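Local coordinates for thermospermine synthase (Medicago truncatula, PDB 6BQ6), which transfers an aminopropyl group from decarboxylated S-adenosylmethionine to spermidine, making the tetraamine thermospermine, at the interface of chains A and B and the interface of chains A and C. Numbering follows the deposited sequence. Chains: chain A/B/C, Thermospermine synthase.

Contact 1: the interface of chains A and B. Residues chain A 28-29; chain B 30-32, 62, 72, 75.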
# COMPACT_ATOMS: atom_id res chain seq x y z
N SER A 28 10.12 0.34 -2.88
CA SER A 28 9.88 1.76 -2.58
C SER A 28 8.70 2.35 -3.34
O SER A 28 7.81 2.92 -2.70
CB SER A 28 11.15 2.64 -2.76
OG SER A 28 12.02 2.47 -1.67
N CYS A 29 8.69 2.25 -4.69
CA CYS A 29 7.82 3.05 -5.52
C CYS A 29 6.81 2.18 -6.24
O CYS A 29 7.20 1.08 -6.74
CB CYS A 29 8.62 3.81 -6.58
SG CYS A 29 9.79 4.99 -5.81
N TRP B 30 3.22 6.28 -6.04
CA TRP B 30 3.52 6.53 -4.63
C TRP B 30 4.91 6.02 -4.26
O TRP B 30 5.28 4.97 -4.71
CB TRP B 30 2.47 5.81 -3.75
CG TRP B 30 1.12 6.40 -3.91
CD1 TRP B 30 0.21 6.07 -4.85
CD2 TRP B 30 0.55 7.47 -3.16
NE1 TRP B 30 -0.92 6.87 -4.73
CE2 TRP B 30 -0.71 7.76 -3.71
CE3 TRP B 30 1.00 8.24 -2.09
CZ2 TRP B 30 -1.53 8.76 -3.21
CZ3 TRP B 30 0.19 9.23 -1.59
CH2 TRP B 30 -1.07 9.48 -2.14
N TYR B 31 5.64 6.78 -3.45
CA TYR B 31 6.74 6.27 -2.67
C TYR B 31 6.21 5.84 -1.31
O TYR B 31 5.56 6.61 -0.64
CB TYR B 31 7.81 7.35 -2.46
CG TYR B 31 8.86 6.99 -1.43
CD1 TYR B 31 9.74 5.97 -1.66
CD2 TYR B 31 8.93 7.66 -0.19
CE1 TYR B 31 10.68 5.58 -0.71
CE2 TYR B 31 9.89 7.31 0.74
CZ TYR B 31 10.75 6.25 0.47
OH TYR B 31 11.71 5.85 1.39
N GLU B 32 6.59 4.65 -0.85
CA GLU B 32 6.11 4.12 0.40
C GLU B 32 7.31 3.77 1.26
O GLU B 32 8.27 3.15 0.82
CB GLU B 32 5.31 2.88 0.08
CG GLU B 32 4.96 2.01 1.23
CD GLU B 32 4.27 0.77 0.70
OE1 GLU B 32 4.92 -0.30 0.83
OE2 GLU B 32 3.15 0.94 0.08
N LEU B 62 14.11 10.91 -5.65
CA LEU B 62 12.71 10.90 -6.07
C LEU B 62 12.24 12.31 -6.15
O LEU B 62 12.61 13.10 -5.34
CB LEU B 62 11.86 10.15 -5.05
CG LEU B 62 12.39 8.77 -4.70
CD1 LEU B 62 11.45 8.10 -3.70
CD2 LEU B 62 12.56 7.88 -5.91
N VAL B 72 16.81 8.87 -0.94
CA VAL B 72 16.51 7.61 -0.26
C VAL B 72 17.67 6.66 -0.34
O VAL B 72 18.18 6.43 -1.42
CB VAL B 72 15.25 6.99 -0.91
CG1 VAL B 72 14.81 5.68 -0.27
CG2 VAL B 72 14.13 8.02 -0.86
N GLY B 75 16.08 2.27 0.66
CA GLY B 75 14.65 2.48 0.89
C GLY B 75 14.24 3.29 2.10
O GLY B 75 13.06 3.29 2.47
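A:Cys29 and B:Leu62 form the apolar centre of this junction, a small example of two copies of a protein joined by backbone pairing with a few side chains tucked beneath. The thiol sulfur of A:Cys29 rests on the forked end of the leucine, 4.0 Å from CD2 of B:Leu62 and almost as near to CD1, so that it meets both methyls rather than one. With SG beside the cysteine's own backbone N (chi1 -62°), the sulfur is directed toward strand 58-64 of chain B.

Next to this pair, A:Ser28 lies against the phenol of B:Tyr31. Its CB comes 3.6 Å from CE1 of the ring, and the hydroxyl OG sits at 3.5 Å from the same carbon; the serine therefore touches the CD1-CE1 side of the phenol. OG also approaches the backbone of B:Gly75, lying 3.7 Å from its CA. The phenol is steadied from within its own chain: OH of B:Tyr31 gives a hydrogen bond to O of B:Gly75, 3.1 Å away. The donor stands above the carbonyl plane, off the lone pairs, an arrangement likely to be of modest strength but able to tether the far end of the ring.

The polar rim is backbone. N of B:Glu32 donates to O of A:Ser28 at 2.8 Å, fairly straight, 158° at the hydrogen. Farther along, CA of A:Cys29 packs 3.3 Å from O of B:Trp30.

Around these contacts A:Cys29 and B:Tyr31 pair as an antiparallel beta bridge, joining the first strands, 29-34, of the two chains. B:Leu62, in strand 58-64, supplies the underlying surface, and B:Gly75 lies in the turn between strands 70-73 and 76-80. The strands belong to the N-terminal region assigned to the tetramerisation domain, and two-fold symmetry repeats the contact with the chains exchanged.

Contact 2: the interface of chains A and C. Residues chain A 39-42; chain C 40-43.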
# COMPACT_ATOMS: atom_id res chain seq x y z
N LEU A 39 -10.98 -3.68 -5.26
CA LEU A 39 -9.84 -4.44 -5.64
C LEU A 39 -8.75 -3.59 -6.22
O LEU A 39 -8.97 -2.91 -7.18
CB LEU A 39 -10.36 -5.38 -6.71
CG LEU A 39 -9.69 -6.62 -7.22
CD1 LEU A 39 -9.22 -7.46 -6.09
CD2 LEU A 39 -10.73 -7.37 -8.01
N ARG A 40 -7.59 -3.61 -5.61
CA ARG A 40 -6.45 -2.82 -6.09
C ARG A 40 -5.30 -3.68 -6.51
O ARG A 40 -4.97 -4.66 -5.88
CB ARG A 40 -5.92 -1.88 -4.99
CG ARG A 40 -6.72 -0.64 -4.69
CD ARG A 40 -5.97 0.34 -3.75
NE ARG A 40 -5.26 -0.36 -2.70
CZ ARG A 40 -4.91 0.15 -1.52
NH1 ARG A 40 -5.12 1.43 -1.23
NH2 ARG A 40 -4.31 -0.64 -0.62
N TRP A 41 -4.68 -3.28 -7.62
CA TRP A 41 -3.55 -3.98 -8.25
C TRP A 41 -2.38 -3.00 -8.23
O TRP A 41 -2.51 -1.90 -8.75
CB TRP A 41 -4.00 -4.28 -9.68
CG TRP A 41 -3.22 -5.24 -10.56
CD1 TRP A 41 -2.92 -5.05 -11.87
CD2 TRP A 41 -2.72 -6.54 -10.22
NE1 TRP A 41 -2.24 -6.14 -12.37
CE2 TRP A 41 -2.11 -7.07 -11.37
CE3 TRP A 41 -2.72 -7.31 -9.05
CZ2 TRP A 41 -1.50 -8.32 -11.39
CZ3 TRP A 41 -2.12 -8.55 -9.07
CH2 TRP A 41 -1.51 -9.04 -10.24
N CYS A 42 -1.23 -3.39 -7.67
CA CYS A 42 -0.12 -2.44 -7.58
C CYS A 42 1.13 -3.09 -8.11
O CYS A 42 1.47 -4.22 -7.78
CB CYS A 42 0.13 -1.96 -6.16
SG CYS A 42 -1.38 -1.69 -5.22
N ARG C 40 1.42 -6.31 -5.87
CA ARG C 40 0.54 -6.38 -4.72
C ARG C 40 -0.90 -6.44 -5.15
O ARG C 40 -1.29 -5.79 -6.08
CB ARG C 40 0.81 -5.22 -3.78
CG ARG C 40 2.02 -5.50 -2.93
CD ARG C 40 2.54 -4.33 -2.10
NE ARG C 40 1.57 -3.26 -1.97
CZ ARG C 40 1.85 -2.09 -1.41
NH1 ARG C 40 3.05 -1.85 -0.85
NH2 ARG C 40 0.90 -1.15 -1.35
N TRP C 41 -1.66 -7.24 -4.45
CA TRP C 41 -3.04 -7.52 -4.81
C TRP C 41 -3.83 -7.24 -3.55
O TRP C 41 -3.53 -7.89 -2.53
CB TRP C 41 -3.07 -8.98 -5.18
CG TRP C 41 -4.30 -9.63 -5.58
CD1 TRP C 41 -4.74 -10.86 -5.12
CD2 TRP C 41 -5.19 -9.24 -6.61
NE1 TRP C 41 -5.85 -11.24 -5.82
CE2 TRP C 41 -6.16 -10.27 -6.74
CE3 TRP C 41 -5.26 -8.14 -7.46
CZ2 TRP C 41 -7.19 -10.20 -7.64
CZ3 TRP C 41 -6.29 -8.06 -8.35
CH2 TRP C 41 -7.26 -9.09 -8.43
N CYS C 42 -4.76 -6.27 -3.59
CA CYS C 42 -5.39 -5.77 -2.37
C CYS C 42 -6.92 -5.86 -2.42
O CYS C 42 -7.52 -5.52 -3.42
CB CYS C 42 -4.99 -4.34 -2.09
SG CYS C 42 -3.20 -4.08 -2.35
N PHE C 43 -7.50 -6.40 -1.35
CA PHE C 43 -8.94 -6.59 -1.25
C PHE C 43 -9.48 -5.68 -0.16
O PHE C 43 -8.97 -5.68 0.96
CB PHE C 43 -9.31 -8.02 -0.82
CG PHE C 43 -8.66 -9.09 -1.57
CD1 PHE C 43 -8.19 -8.92 -2.87
CD2 PHE C 43 -8.60 -10.37 -1.01
CE1 PHE C 43 -7.64 -9.98 -3.55
CE2 PHE C 43 -8.03 -11.41 -1.70
CZ PHE C 43 -7.55 -11.23 -2.95
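A:Trp41 and C:Trp41 meet across the two-fold axis, an instance of how a symmetric strand pair brings identical aromatic residues together in nearly the same pose. Their six-membered rings are nearly perpendicular, 84° between planes, with centroids 5.1 Å apart in an edge-to-face packing. The two indoles meet corner to corner at their CE3-CZ3 borders, where the fine spacing is doubtful.

The face of the C:Trp41 indole turned away from A:Trp41 is covered by A:Leu39, whose methyl CD1 lies 3.7 Å from the centroid of the six-membered ring in a CH-pi contact. C:Phe43 shares that side, and its CD1 is 3.7 Å from CD1 of A:Leu39, so the methyl sits in the corner between the indole face and the C:Phe43 ring. Extending CG away from the backbone nitrogen (chi1 179°) places the C:Trp41 indole between A:Trp41 and A:Leu39. Replacing C:Trp41 with alanine is likely to leave the A:Trp41 ring and the A:Leu39 methyl without their aromatic partner, opening a gap at the seam.

Backbone hydrogen bonds bind the strands in register. A:Arg40 and C:Cys42 exchange a pair: N of A:Arg40 reaches O of C:Cys42 at 2.9 Å, and N of C:Cys42 reaches O of A:Arg40 at 2.8 Å. A:Cys42 and C:Arg40 repeat the exchange on the other side of the axis.

Cysteine and arginine side chains occupy the reverse side of the sheet. SG of A:Cys42 and SG of C:Cys42 are 4.1 Å apart, too far for a disulfide. NH2 of A:Arg40 folds back toward C:Cys42, and comes within 5.3 Å of NH2 of C:Arg40; the two like charges would probably disfavour this proximity slightly.

The site thus splices strand 39-45 of both chains into one antiparallel sheet, sealed by aromatic packing, and probably serves to hold the subunits together in the four-copy assembly.

The Cα centres of contact 1 and contact 2 lie about 18 Å apart, and chain A takes part in both through nearby N-terminal strands: 29-34 in contact 1 and 39-45 in contact 2. Each is antiparallel and two-fold symmetric, but they join chain A to different partners. Two distinct two-fold seams are enough to build a four-copy assembly, in keeping with the tetramerisation domain of this family. The centres lie about 20 Å from B:Asp181 for contact 1 and 24 Å from A:Asp181 for contact 2. Both are probably architectural, although strand 29-34 also contributes Glu33 to the thermospermine pocket.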